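Local coordinates for protein aromatic-amino-acid transaminase TyrB (Burkholderia cenocepacia K56-2Valvano, PDB 4WD2) that probably catalyses the pyridoxal-phosphate-dependent transfer of amino groups between aromatic amino acids and 2-oxo acids, as a class I/II aminotransferase, at residues 201-206 with 236-241; 173-178 with 206-211; 45-50 with 323-328. One frame throughout, in Å; residues are numbered along the deposited sequence. Where two conformers were deposited one is given.

Interaction 1: residues 201-206 with 236-241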
ATOM      1  N   GLN A 201       2.851  35.317  -5.491  1.00  9.76           N
ATOM      2  CA  GLN A 201       3.546  34.809  -4.311  1.00  9.19           C
ATOM      3  C   GLN A 201       4.276  33.509  -4.648  1.00  9.85           C
ATOM      4  O   GLN A 201       5.400  33.275  -4.191  1.00  9.74           O
ATOM      5  CB  GLN A 201       2.558  34.612  -3.156  1.00  8.72           C
ATOM      6  CG  GLN A 201       1.874  35.917  -2.717  1.00  9.29           C
ATOM      7  CD  GLN A 201       0.803  35.705  -1.667  1.00  8.13           C
ATOM      8  OE1 GLN A 201       0.035  34.752  -1.742  1.00  6.86           O
ATOM      9  NE2 GLN A 201       0.750  36.596  -0.675  1.00  7.85           N
ATOM     10  N   TRP A 202       3.650  32.679  -5.477  1.00 10.46           N
ATOM     11  CA  TRP A 202       4.289  31.448  -5.939  1.00 10.60           C
ATOM     12  C   TRP A 202       5.592  31.724  -6.678  1.00  8.74           C
ATOM     13  O   TRP A 202       6.600  31.090  -6.399  1.00  8.18           O
ATOM     14  CB  TRP A 202       3.350  30.642  -6.839  1.00  9.45           C
ATOM     15  CG  TRP A 202       2.521  29.641  -6.082  1.00  8.41           C
ATOM     16  CD1 TRP A 202       1.163  29.597  -6.008  1.00  8.30           C
ATOM     17  CD2 TRP A 202       3.003  28.553  -5.277  1.00  7.78           C
ATOM     18  NE1 TRP A 202       0.765  28.541  -5.221  1.00  8.63           N
ATOM     19  CE2 TRP A 202       1.877  27.888  -4.758  1.00  8.98           C
ATOM     20  CE3 TRP A 202       4.279  28.074  -4.957  1.00  8.58           C
ATOM     21  CZ2 TRP A 202       1.984  26.767  -3.930  1.00  9.98           C
ATOM     22  CZ3 TRP A 202       4.387  26.962  -4.128  1.00  9.60           C
ATOM     23  CH2 TRP A 202       3.244  26.322  -3.626  1.00  9.79           C
ATOM     24  N   GLU A 203       5.577  32.664  -7.617  1.00  9.02           N
ATOM     25  CA  GLU A 203       6.798  32.988  -8.354  1.00  8.83           C
ATOM     26  C   GLU A 203       7.907  33.441  -7.415  1.00  8.40           C
ATOM     27  O   GLU A 203       9.062  33.026  -7.580  1.00  8.25           O
ATOM     28  CB  GLU A 203       6.550  34.063  -9.420  1.00  8.42           C
ATOM     29  CG  GLU A 203       7.399  33.856 -10.668  1.00  9.39           C
ATOM     30  CD  GLU A 203       7.124  32.512 -11.335  1.00 10.01           C
ATOM     31  OE1 GLU A 203       5.942  32.093 -11.363  1.00  9.79           O
ATOM     32  OE2 GLU A 203       8.080  31.878 -11.830  1.00 10.18           O
ATOM     33  N   LYS A 204       7.563  34.285  -6.438  1.00  8.16           N
ATOM     34  CA  LYS A 204       8.550  34.780  -5.469  1.00  8.96           C
ATOM     35  C   LYS A 204       9.093  33.669  -4.583  1.00  9.55           C
ATOM     36  O   LYS A 204      10.277  33.661  -4.235  1.00 10.30           O
ATOM     37  CB  LYS A 204       7.953  35.878  -4.592  1.00  9.23           C
ATOM     38  CG  LYS A 204       7.568  37.133  -5.347  1.00 11.07           C
ATOM     39  CD  LYS A 204       6.904  38.133  -4.407  1.00 14.76           C
ATOM     40  CE  LYS A 204       6.139  39.188  -5.181  1.00 17.02           C
ATOM     41  NZ  LYS A 204       5.505  40.181  -4.265  1.00 18.19           N
ATOM     42  N   LEU A 205       8.227  32.735  -4.211  1.00  8.44           N
ATOM     43  CA  LEU A 205       8.655  31.588  -3.428  1.00  9.41           C
ATOM     44  C   LEU A 205       9.601  30.701  -4.234  1.00  9.71           C
ATOM     45  O   LEU A 205      10.589  30.210  -3.702  1.00  8.74           O
ATOM     46  CB  LEU A 205       7.453  30.775  -2.952  1.00  9.28           C
ATOM     47  CG  LEU A 205       7.807  29.583  -2.060  1.00 10.46           C
ATOM     48  CD1 LEU A 205       8.568  30.045  -0.828  1.00 10.78           C
ATOM     49  CD2 LEU A 205       6.554  28.812  -1.660  1.00  9.44           C
ATOM     50  N   ILE A 206       9.304  30.505  -5.517  1.00 10.40           N
ATOM     51  CA  ILE A 206      10.134  29.643  -6.354  1.00  9.20           C
ATOM     52  C   ILE A 206      11.507  30.281  -6.584  1.00  9.39           C
ATOM     53  O   ILE A 206      12.516  29.574  -6.625  1.00  9.62           O
ATOM     54  CB  ILE A 206       9.450  29.322  -7.714  1.00 11.34           C
ATOM     55  CG1 ILE A 206       8.176  28.494  -7.482  1.00  9.96           C
ATOM     56  CG2 ILE A 206      10.399  28.544  -8.629  1.00  7.30           C
ATOM     57  CD1 ILE A 206       7.255  28.393  -8.692  1.00  9.50           C
ATOM     58  N   VAL A 236       3.183  23.384  -9.427  1.00  8.51           N
ATOM     59  CA  VAL A 236       3.905  22.227  -9.927  1.00  8.96           C
ATOM     60  C   VAL A 236       4.463  22.494 -11.323  1.00  9.50           C
ATOM     61  O   VAL A 236       5.634  22.232 -11.596  1.00  9.47           O
ATOM     62  CB  VAL A 236       2.990  20.976  -9.956  1.00 12.25           C
ATOM     63  CG1 VAL A 236       3.657  19.844 -10.687  1.00 12.62           C
ATOM     64  CG2 VAL A 236       2.631  20.549  -8.532  1.00 12.65           C
ATOM     65  N   ARG A 237       3.617  23.026 -12.200  1.00  6.15           N
ATOM     66  CA  ARG A 237       3.996  23.250 -13.589  1.00  6.79           C
ATOM     67  C   ARG A 237       5.051  24.352 -13.710  1.00  7.62           C
ATOM     68  O   ARG A 237       5.962  24.250 -14.531  1.00  6.73           O
ATOM     69  CB  ARG A 237       2.755  23.581 -14.430  1.00  6.32           C
ATOM     70  CG  ARG A 237       1.736  22.453 -14.447  1.00  6.21           C
ATOM     71  CD  ARG A 237       0.529  22.720 -15.367  1.00  9.71           C
ATOM     72  NE  ARG A 237      -0.443  21.634 -15.248  1.00  8.81           N
ATOM     73  CZ  ARG A 237      -1.597  21.561 -15.908  1.00  7.13           C
ATOM     74  NH1 ARG A 237      -1.948  22.507 -16.757  1.00  8.90           N
ATOM     75  NH2 ARG A 237      -2.402  20.531 -15.713  1.00  6.64           N
ATOM     76  N   GLU A 238       4.939  25.396 -12.887  1.00  8.28           N
ATOM     77  CA  GLU A 238       5.917  26.484 -12.924  1.00  8.49           C
ATOM     78  C   GLU A 238       7.272  26.062 -12.331  1.00  8.84           C
ATOM     79  O   GLU A 238       8.321  26.431 -12.859  1.00  9.12           O
ATOM     80  CB  GLU A 238       5.371  27.723 -12.201  1.00  9.96           C
ATOM     81  CG  GLU A 238       6.265  28.957 -12.283  1.00  9.35           C
ATOM     82  CD  GLU A 238       6.406  29.515 -13.699  1.00 11.27           C
ATOM     83  OE1 GLU A 238       5.719  29.031 -14.621  1.00 11.01           O
ATOM     84  OE2 GLU A 238       7.210  30.451 -13.894  1.00 11.80           O
ATOM     85  N   LEU A 239       7.255  25.278 -11.253  1.00  9.54           N
ATOM     86  CA  LEU A 239       8.494  24.703 -10.717  1.00  8.92           C
ATOM     87  C   LEU A 239       9.214  23.868 -11.776  1.00  9.21           C
ATOM     88  O   LEU A 239      10.428  24.001 -11.980  1.00  8.51           O
ATOM     89  CB  LEU A 239       8.205  23.840  -9.482  1.00  9.35           C
ATOM     90  CG  LEU A 239       8.108  24.527  -8.116  1.00  9.35           C
ATOM     91  CD1 LEU A 239       7.358  23.657  -7.120  1.00  7.75           C
ATOM     92  CD2 LEU A 239       9.497  24.865  -7.572  1.00 10.43           C
ATOM     93  N   ALA A 240       8.452  23.024 -12.466  1.00  8.60           N
ATOM     94  CA  ALA A 240       9.008  22.150 -13.492  1.00  9.68           C
ATOM     95  C   ALA A 240       9.476  22.909 -14.744  1.00 10.65           C
ATOM     96  O   ALA A 240      10.501  22.556 -15.333  1.00 11.52           O
ATOM     97  CB  ALA A 240       7.990  21.079 -13.872  1.00  9.57           C
ATOM     98  N   ARG A 241       8.747  23.943 -15.156  1.00  9.50           N
ATOM     99  CA  ARG A 241       9.190  24.750 -16.294  1.00  9.33           C
ATOM    100  C   ARG A 241      10.530  25.430 -16.005  1.00 10.52           C
ATOM    101  O   ARG A 241      11.332  25.671 -16.912  1.00 10.63           O
ATOM    102  CB  ARG A 241       8.143  25.808 -16.659  1.00  8.89           C
ATOM    103  CG  ARG A 241       7.026  25.315 -17.588  1.00  9.18           C
ATOM    104  CD  ARG A 241       6.155  26.476 -18.070  1.00  7.94           C
ATOM    105  NE  ARG A 241       5.438  27.135 -16.976  1.00  8.55           N
ATOM    106  CZ  ARG A 241       4.205  26.814 -16.580  1.00  8.48           C
ATOM    107  NH1 ARG A 241       3.541  25.834 -17.181  1.00  8.28           N
ATOM    108  NH2 ARG A 241       3.632  27.473 -15.577  1.00  6.91           N
TER

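Interaction 2: residues 173-178 with 206-211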
ATOM      1  N   ALA A 173      11.364  32.828   6.342  1.00 10.35           N
ATOM      2  CA  ALA A 173      11.745  31.593   7.020  1.00 10.72           C
ATOM      3  C   ALA A 173      12.339  30.590   6.029  1.00 12.70           C
ATOM      4  O   ALA A 173      13.360  29.957   6.305  1.00 14.00           O
ATOM      5  CB  ALA A 173      10.552  30.987   7.738  1.00 11.00           C
ATOM      6  N   ILE A 174      11.698  30.450   4.872  1.00 12.28           N
ATOM      7  CA  ILE A 174      12.149  29.499   3.863  1.00 12.94           C
ATOM      8  C   ILE A 174      13.462  29.962   3.227  1.00 11.94           C
ATOM      9  O   ILE A 174      14.340  29.145   2.941  1.00 10.63           O
ATOM     10  CB  ILE A 174      11.066  29.284   2.786  1.00 13.25           C
ATOM     11  CG1 ILE A 174       9.865  28.552   3.407  1.00 13.96           C
ATOM     12  CG2 ILE A 174      11.622  28.493   1.611  1.00 12.38           C
ATOM     13  CD1 ILE A 174       8.692  28.357   2.468  1.00 13.16           C
ATOM     14  N   ASP A 175      13.612  31.272   3.051  1.00 11.33           N
ATOM     15  CA  ASP A 175      14.853  31.832   2.514  1.00 12.68           C
ATOM     16  C   ASP A 175      16.064  31.553   3.401  1.00 13.89           C
ATOM     17  O   ASP A 175      17.208  31.625   2.942  1.00 14.17           O
ATOM     18  CB  ASP A 175      14.715  33.345   2.309  1.00 12.88           C
ATOM     19  CG  ASP A 175      15.843  33.924   1.481  1.00 15.81           C
ATOM     20  OD1 ASP A 175      16.229  33.300   0.473  1.00 14.46           O
ATOM     21  OD2 ASP A 175      16.349  35.005   1.840  1.00 19.18           O
ATOM     22  N   ALA A 176      15.817  31.237   4.666  1.00 13.12           N
ATOM     23  CA  ALA A 176      16.900  31.048   5.622  1.00 14.35           C
ATOM     24  C   ALA A 176      17.345  29.589   5.742  1.00 15.96           C
ATOM     25  O   ALA A 176      18.265  29.282   6.505  1.00 16.82           O
ATOM     26  CB  ALA A 176      16.484  31.580   6.990  1.00 13.83           C
ATOM     27  N   LEU A 177      16.704  28.695   4.992  1.00 14.03           N
ATOM     28  CA  LEU A 177      17.011  27.270   5.088  1.00 14.59           C
ATOM     29  C   LEU A 177      18.295  26.894   4.349  1.00 14.96           C
ATOM     30  O   LEU A 177      18.633  27.490   3.323  1.00 15.17           O
ATOM     31  CB  LEU A 177      15.846  26.431   4.550  1.00 12.91           C
ATOM     32  CG  LEU A 177      14.508  26.692   5.235  1.00 11.78           C
ATOM     33  CD1 LEU A 177      13.419  25.781   4.673  1.00 10.08           C
ATOM     34  CD2 LEU A 177      14.667  26.513   6.733  1.00 13.21           C
ATOM     35  N   PRO A 178      19.012  25.890   4.869  1.00 14.74           N
ATOM     36  CA  PRO A 178      20.215  25.402   4.195  1.00 14.96           C
ATOM     37  C   PRO A 178      19.848  24.622   2.942  1.00 13.57           C
ATOM     38  O   PRO A 178      18.700  24.183   2.811  1.00 12.39           O
ATOM     39  CB  PRO A 178      20.865  24.496   5.243  1.00 15.91           C
ATOM     40  CG  PRO A 178      19.720  24.010   6.066  1.00 15.78           C
ATOM     41  CD  PRO A 178      18.725  25.144   6.108  1.00 15.21           C
ATOM     42  N   ILE A 206       9.304  30.505  -5.517  1.00 10.40           N
ATOM     43  CA  ILE A 206      10.134  29.643  -6.354  1.00  9.20           C
ATOM     44  C   ILE A 206      11.507  30.281  -6.584  1.00  9.39           C
ATOM     45  O   ILE A 206      12.516  29.574  -6.625  1.00  9.62           O
ATOM     46  CB  ILE A 206       9.450  29.322  -7.714  1.00 11.34           C
ATOM     47  CG1 ILE A 206       8.176  28.494  -7.482  1.00  9.96           C
ATOM     48  CG2 ILE A 206      10.399  28.544  -8.629  1.00  7.30           C
ATOM     49  CD1 ILE A 206       7.255  28.393  -8.692  1.00  9.50           C
ATOM     50  N   ASP A 207      11.544  31.608  -6.705  1.00  9.98           N
ATOM     51  CA  ASP A 207      12.812  32.339  -6.771  1.00 10.92           C
ATOM     52  C   ASP A 207      13.754  31.888  -5.653  1.00 12.72           C
ATOM     53  O   ASP A 207      14.917  31.575  -5.890  1.00 14.01           O
ATOM     54  CB  ASP A 207      12.594  33.851  -6.652  1.00 11.62           C
ATOM     55  CG  ASP A 207      11.868  34.455  -7.851  1.00 12.12           C
ATOM     56  OD1 ASP A 207      11.801  33.819  -8.927  1.00 13.00           O
ATOM     57  OD2 ASP A 207      11.395  35.604  -7.713  1.00 11.78           O
ATOM     58  N   VAL A 208      13.225  31.874  -4.436  1.00 13.05           N
ATOM     59  CA  VAL A 208      13.970  31.499  -3.240  1.00 13.18           C
ATOM     60  C   VAL A 208      14.354  30.011  -3.223  1.00 11.24           C
ATOM     61  O   VAL A 208      15.512  29.660  -2.990  1.00 10.78           O
ATOM     62  CB  VAL A 208      13.153  31.835  -1.968  1.00 13.26           C
ATOM     63  CG1 VAL A 208      13.722  31.113  -0.759  1.00 13.38           C
ATOM     64  CG2 VAL A 208      13.117  33.344  -1.746  1.00 14.03           C
ATOM     65  N   ILE A 209      13.375  29.151  -3.478  1.00  8.09           N
ATOM     66  CA  ILE A 209      13.586  27.705  -3.529  1.00  8.57           C
ATOM     67  C   ILE A 209      14.691  27.329  -4.522  1.00  9.81           C
ATOM     68  O   ILE A 209      15.573  26.517  -4.213  1.00  9.19           O
ATOM     69  CB  ILE A 209      12.268  26.981  -3.893  1.00  9.68           C
ATOM     70  CG1 ILE A 209      11.307  27.030  -2.698  1.00  9.33           C
ATOM     71  CG2 ILE A 209      12.521  25.536  -4.320  1.00  9.32           C
ATOM     72  CD1 ILE A 209       9.865  26.715  -3.060  1.00  8.32           C
ATOM     73  N   GLU A 210      14.648  27.942  -5.703  1.00  8.76           N
ATOM     74  CA  GLU A 210      15.685  27.756  -6.708  1.00 10.47           C
ATOM     75  C   GLU A 210      17.047  28.259  -6.219  1.00 11.32           C
ATOM     76  O   GLU A 210      18.043  27.531  -6.262  1.00 13.86           O
ATOM     77  CB  GLU A 210      15.292  28.478  -8.004  1.00 12.02           C
ATOM     78  CG  GLU A 210      16.283  28.325  -9.130  1.00 13.03           C
ATOM     79  CD  GLU A 210      15.815  28.998 -10.407  1.00 14.71           C
ATOM     80  OE1 GLU A 210      15.246  30.105 -10.317  1.00 16.34           O
ATOM     81  OE2 GLU A 210      15.996  28.413 -11.496  1.00 15.17           O
ATOM     82  N   ALA A 211      17.090  29.505  -5.761  1.00  9.94           N
ATOM     83  CA  ALA A 211      18.352  30.134  -5.383  1.00 11.15           C
ATOM     84  C   ALA A 211      19.017  29.423  -4.211  1.00 11.89           C
ATOM     85  O   ALA A 211      20.240  29.302  -4.166  1.00 12.92           O
ATOM     86  CB  ALA A 211      18.136  31.606  -5.046  1.00 10.20           C
TER

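Interaction 3: residues 45-50 with 323-328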
ATOM      1  N   PHE A  45     -18.989  15.992  -0.014  1.00 12.94           N
ATOM      2  CA  PHE A  45     -20.377  15.541  -0.090  1.00 13.11           C
ATOM      3  C   PHE A  45     -21.081  16.356  -1.173  1.00 13.48           C
ATOM      4  O   PHE A  45     -20.695  17.488  -1.435  1.00 12.39           O
ATOM      5  CB  PHE A  45     -21.085  15.697   1.259  1.00 12.69           C
ATOM      6  CG  PHE A  45     -20.409  14.967   2.379  1.00 12.20           C
ATOM      7  CD1 PHE A  45     -19.359  15.546   3.070  1.00 12.36           C
ATOM      8  CD2 PHE A  45     -20.814  13.692   2.732  1.00 13.48           C
ATOM      9  CE1 PHE A  45     -18.727  14.867   4.102  1.00 13.86           C
ATOM     10  CE2 PHE A  45     -20.190  13.001   3.762  1.00 14.80           C
ATOM     11  CZ  PHE A  45     -19.145  13.587   4.449  1.00 14.79           C
ATOM     12  N   ASP A  46     -22.099  15.791  -1.810  1.00 16.12           N
ATOM     13  CA  ASP A  46     -22.782  16.513  -2.877  1.00 18.46           C
ATOM     14  C   ASP A  46     -23.932  17.360  -2.336  1.00 20.11           C
ATOM     15  O   ASP A  46     -24.037  17.583  -1.129  1.00 21.35           O
ATOM     16  CB  ASP A  46     -23.289  15.547  -3.965  1.00 19.46           C
ATOM     17  CG  ASP A  46     -24.235  14.467  -3.431  1.00 20.11           C
ATOM     18  OD1 ASP A  46     -24.844  14.636  -2.352  1.00 19.74           O
ATOM     19  OD2 ASP A  46     -24.385  13.436  -4.124  1.00 19.88           O
ATOM     20  N   ALA A  47     -24.790  17.827  -3.237  1.00 19.70           N
ATOM     21  CA  ALA A  47     -25.899  18.703  -2.867  1.00 20.69           C
ATOM     22  C   ALA A  47     -26.864  18.029  -1.900  1.00 21.12           C
ATOM     23  O   ALA A  47     -27.578  18.704  -1.162  1.00 21.39           O
ATOM     24  CB  ALA A  47     -26.647  19.165  -4.110  1.00 20.91           C
ATOM     25  N   GLU A  48     -26.889  16.701  -1.911  1.00 20.79           N
ATOM     26  CA  GLU A  48     -27.807  15.956  -1.061  1.00 21.31           C
ATOM     27  C   GLU A  48     -27.104  15.411   0.183  1.00 20.97           C
ATOM     28  O   GLU A  48     -27.672  14.611   0.924  1.00 21.57           O
ATOM     29  CB  GLU A  48     -28.460  14.814  -1.854  1.00 21.75           C
ATOM     30  N   GLY A  49     -25.871  15.853   0.412  1.00 19.72           N
ATOM     31  CA  GLY A  49     -25.107  15.426   1.574  1.00 18.62           C
ATOM     32  C   GLY A  49     -24.611  13.993   1.507  1.00 18.09           C
ATOM     33  O   GLY A  49     -24.319  13.382   2.541  1.00 17.53           O
ATOM     34  N   ARG A  50     -24.509  13.449   0.298  1.00 19.18           N
ATOM     35  CA  ARG A  50     -23.987  12.093   0.114  1.00 19.94           C
ATOM     36  C   ARG A  50     -22.594  12.105  -0.503  1.00 17.13           C
ATOM     37  O   ARG A  50     -22.232  13.036  -1.217  1.00 16.22           O
ATOM     38  CB  ARG A  50     -24.909  11.264  -0.776  1.00 23.21           C
ATOM     39  CG  ARG A  50     -26.374  11.308  -0.418  1.00 27.47           C
ATOM     40  CD  ARG A  50     -27.146  10.349  -1.306  1.00 31.13           C
ATOM     41  NE  ARG A  50     -28.563  10.307  -0.973  1.00 35.58           N
ATOM     42  CZ  ARG A  50     -29.519  10.881  -1.700  1.00 38.45           C
ATOM     43  NH1 ARG A  50     -29.208  11.539  -2.814  1.00 38.89           N
ATOM     44  NH2 ARG A  50     -30.785  10.794  -1.319  1.00 39.56           N
ATOM     45  N   CYS A 323     -16.526  21.735  -7.881  1.00  9.18           N
ATOM     46  CA  CYS A 323     -15.774  22.944  -7.584  1.00 10.92           C
ATOM     47  C   CYS A 323     -16.704  24.150  -7.423  1.00 10.94           C
ATOM     48  O   CYS A 323     -16.567  24.923  -6.479  1.00 10.96           O
ATOM     49  CB  CYS A 323     -14.743  23.204  -8.689  1.00  9.24           C
ATOM     50  SG  CYS A 323     -13.542  24.502  -8.333  1.00 13.21           S
ATOM     51  N   ARG A 324     -17.659  24.299  -8.338  1.00 10.87           N
ATOM     52  CA  ARG A 324     -18.583  25.429  -8.289  1.00 11.63           C
ATOM     53  C   ARG A 324     -19.578  25.328  -7.131  1.00 10.20           C
ATOM     54  O   ARG A 324     -19.983  26.347  -6.581  1.00 11.12           O
ATOM     55  CB  ARG A 324     -19.337  25.566  -9.619  1.00 13.52           C
ATOM     56  CG  ARG A 324     -18.490  26.134 -10.756  1.00 13.83           C
ATOM     57  CD  ARG A 324     -19.347  26.533 -11.952  1.00 16.40           C
ATOM     58  NE  ARG A 324     -20.142  25.419 -12.458  1.00 17.71           N
ATOM     59  CZ  ARG A 324     -19.709  24.541 -13.359  1.00 18.90           C
ATOM     60  NH1 ARG A 324     -18.481  24.655 -13.856  1.00 19.84           N
ATOM     61  NH2 ARG A 324     -20.496  23.554 -13.762  1.00 18.18           N
ATOM     62  N   ARG A 325     -19.970  24.111  -6.760  1.00 11.03           N
ATOM     63  CA  ARG A 325     -20.898  23.927  -5.641  1.00 10.35           C
ATOM     64  C   ARG A 325     -20.271  24.402  -4.331  1.00  8.83           C
ATOM     65  O   ARG A 325     -20.928  25.066  -3.539  1.00 10.01           O
ATOM     66  CB  ARG A 325     -21.341  22.466  -5.508  1.00 10.69           C
ATOM     67  CG  ARG A 325     -22.658  22.306  -4.723  1.00 10.64           C
ATOM     68  CD  ARG A 325     -22.930  20.862  -4.300  1.00 11.44           C
ATOM     69  NE  ARG A 325     -22.030  20.430  -3.237  1.00 12.45           N
ATOM     70  CZ  ARG A 325     -22.199  20.713  -1.949  1.00 11.41           C
ATOM     71  NH1 ARG A 325     -21.320  20.274  -1.057  1.00  9.44           N
ATOM     72  NH2 ARG A 325     -23.247  21.435  -1.553  1.00 11.14           N
ATOM     73  N   ILE A 326     -19.004  24.066  -4.107  1.00  8.88           N
ATOM     74  CA  ILE A 326     -18.285  24.562  -2.935  1.00  8.56           C
ATOM     75  C   ILE A 326     -18.241  26.097  -2.943  1.00 10.22           C
ATOM     76  O   ILE A 326     -18.491  26.735  -1.917  1.00 10.92           O
ATOM     77  CB  ILE A 326     -16.843  23.994  -2.861  1.00 13.72           C
ATOM     78  CG1 ILE A 326     -16.874  22.481  -2.620  1.00 13.86           C
ATOM     79  CG2 ILE A 326     -16.045  24.675  -1.749  1.00 12.93           C
ATOM     80  CD1 ILE A 326     -15.510  21.834  -2.602  1.00 15.08           C
ATOM     81  N   ALA A 327     -17.938  26.688  -4.098  1.00  9.67           N
ATOM     82  CA  ALA A 327     -17.869  28.143  -4.195  1.00 10.35           C
ATOM     83  C   ALA A 327     -19.225  28.779  -3.900  1.00  9.29           C
ATOM     84  O   ALA A 327     -19.307  29.827  -3.262  1.00  9.20           O
ATOM     85  CB  ALA A 327     -17.362  28.559  -5.563  1.00 10.20           C
ATOM     86  N   ARG A 328     -20.296  28.128  -4.343  1.00  9.96           N
ATOM     87  CA  ARG A 328     -21.649  28.591  -4.051  0.68 10.53           C
ATOM     88  C   ARG A 328     -21.932  28.542  -2.552  1.00  9.95           C
ATOM     89  O   ARG A 328     -22.546  29.448  -1.991  1.00 10.90           O
ATOM     90  CB  ARG A 328     -22.684  27.759  -4.802  0.68 11.39           C
ATOM     91  CG  ARG A 328     -24.105  28.222  -4.563  0.68 13.12           C
ATOM     92  CD  ARG A 328     -25.119  27.479  -5.411  0.68 13.90           C
ATOM     93  NE  ARG A 328     -26.473  27.900  -5.069  0.68 15.31           N
ATOM     94  CZ  ARG A 328     -27.279  27.232  -4.250  0.68 16.83           C
ATOM     95  NH1 ARG A 328     -26.874  26.100  -3.703  0.68 16.88           N
ATOM     96  NH2 ARG A 328     -28.492  27.693  -3.985  0.68 18.02           N
TER

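Interaction 1: residues 201-206 with 236-241
Ile-206 lies across the flank of Leu-239 and, with its outer methyl, reaches over the aliphatic part of Glu-238. Two carbons on separate branches share the leucine: CG1 and CG2 of Ile-206 each stand 3.9 Å from CD2 of Leu-239. The end of the longer branch, Ile-206 CD1, rests 3.8 Å from Glu-238 CG, so the acid's methylene roofs the apolar patch before its carboxylate turns outward. CG of Glu-238 is anti to the backbone N (chi1 -175°), which sends the chain toward helix 199-211, and a bend at chi2 brings the carboxylate across that of Glu-203. The two acids meet at about a right angle, their carboxylate planes 76° apart, with Glu-203 OE2 only 2.7 Å from Glu-238 OE2. Two oxygens this close suggest that one acid group probably carries a proton. The other oxygen of Glu-238 is held side-on by Arg-241 of its own helix: NH2 lies 2.8 Å and NE 3.0 Å from Glu-238 OE1, both nitrogens converging on that one atom, which sits in the guanidinium plane. Glu-203 OE2 has a salt bridge of its own to Arg-242, which Ile-206 also touches; the two arginines probably offset part of the negative charge. The contact thus grades from a buried apolar floor to a charged, partly exposed margin. The axes of the two short segments approach to 10.7 Å and run the same general way, inclined by 38°. Strand 215-220 intervenes between them in sequence, and the parallel strands 182-186, 215-220 and 246-251 alternate with these helices, the helix-on-helix packing of the beta-alpha-beta layers in the large domain of fold-type I PLP enzymes.

Interaction 2: residues 173-178 with 206-211
Val-208 supplies the apolar side of this contact, pushing its CG1 methyl against Ile-174 and Asp-175 in segment 173-178. The closest carbon approach is to the backbone: Val-208 CG1 is 3.5 Å from Asp-175 CA. The same methyl lies 4.1 Å from CG2 of Ile-174, a looser touch between branches that cross at a slant. In Val-208, CG1 is anti to the backbone N (chi1 164°), and this brings it against the neighbouring segment, while CG2 also lies near the acid's OD1. Ile-174 also touches Val-183 of strand 182-186 and Leu-214, joining the helix pair to the central sheet.

One polar atom, Asp-175 OD1, also rests against the valine. The Asp-175 side chain crosses that of Val-208 at about a right angle, and its OD1 lies near both valine methyls, 3.5 Å from CG1 and 3.8 Å from CG2. These are van der Waals contacts. The charge on OD1 is answered by a salt bridge to Arg-212, directly after the 206-211 segment, so the aspartate links segment 173-178 to the residue that follows helix 199-211.

Van der Waals contacts of the valine methyls with Ile-174 and Asp-175, OD1 included, therefore carry the direct contact; outside the two segments, the bond from Asp-175 to Arg-212 adds an electrostatic link at a partly exposed edge.

Interaction 3: residues 45-50 with 323-328
A chi3 bend of 72° turns the otherwise extended Arg-325 side chain, which leaves helix 309-338 toward the 45-50 loop, so that its guanidinium folds along the loop's backbone. Asp-46 O stands 3.7 Å above the guanidinium plane of Arg-325, over its centre, on the face that also meets Ala-47 N. Phe-45 O approaches obliquely and takes a weak hydrogen bond from Arg-325 NH1, 2.9 Å long but bent to 119° at the hydrogen. Nearer the helix, the arginine's aliphatic portion brushes the turn, with Arg-325 CD 4.1 Å from Ala-47 CB. The stronger polar partner is Leu-388, whose carbonyl accepts from NH2, while NE donates to Tyr-44 OH; between them they fix the rotation of the group.

Arg-325 thus meets the start of a type I beta turn, Asp-46 to Gly-49, and the carbonyl just before it. The turn is closed by a bond from Gly-49 N to Asp-46 O and combined with an Asx turn, in which Asp-46 OD1, 6.5 Å from Arg-325 NE, accepts from two backbone nitrogens, Glu-48 N at 2.9 Å and Arg-50 N at 2.9 Å. They arrive from opposite faces of the carboxylate plane; the Arg-50 bond is the straighter (160°), that from Glu-48 more bent. Gly-49, with positive phi, ends the turn, and Asp-46 N donates to Arg-50 O.

In the fold
Interactions 1 and 2 are neighbours, their centres about 12 Å apart, and both use helix 199-211: its earlier turns pack on helix 234-241 and its last turns on segment 173-178. Ile-206 belongs to both, and Leu-205 CD1 meets Ile-174 CD1 at 3.7 Å between them. Their segments alternate along the chain. Helices 167-175, 199-211 and 234-241, which alternate with strands 182-186 and 215-220, pack side by side through helix 199-211, beside the central sheet. Interaction 3 lies on the opposite side of the chain's centre from interaction 2, centres about 38 Å apart, and about 30 Å from interaction 1. Enclosing both in sequence, it separately joins an early loop to helix 309-338.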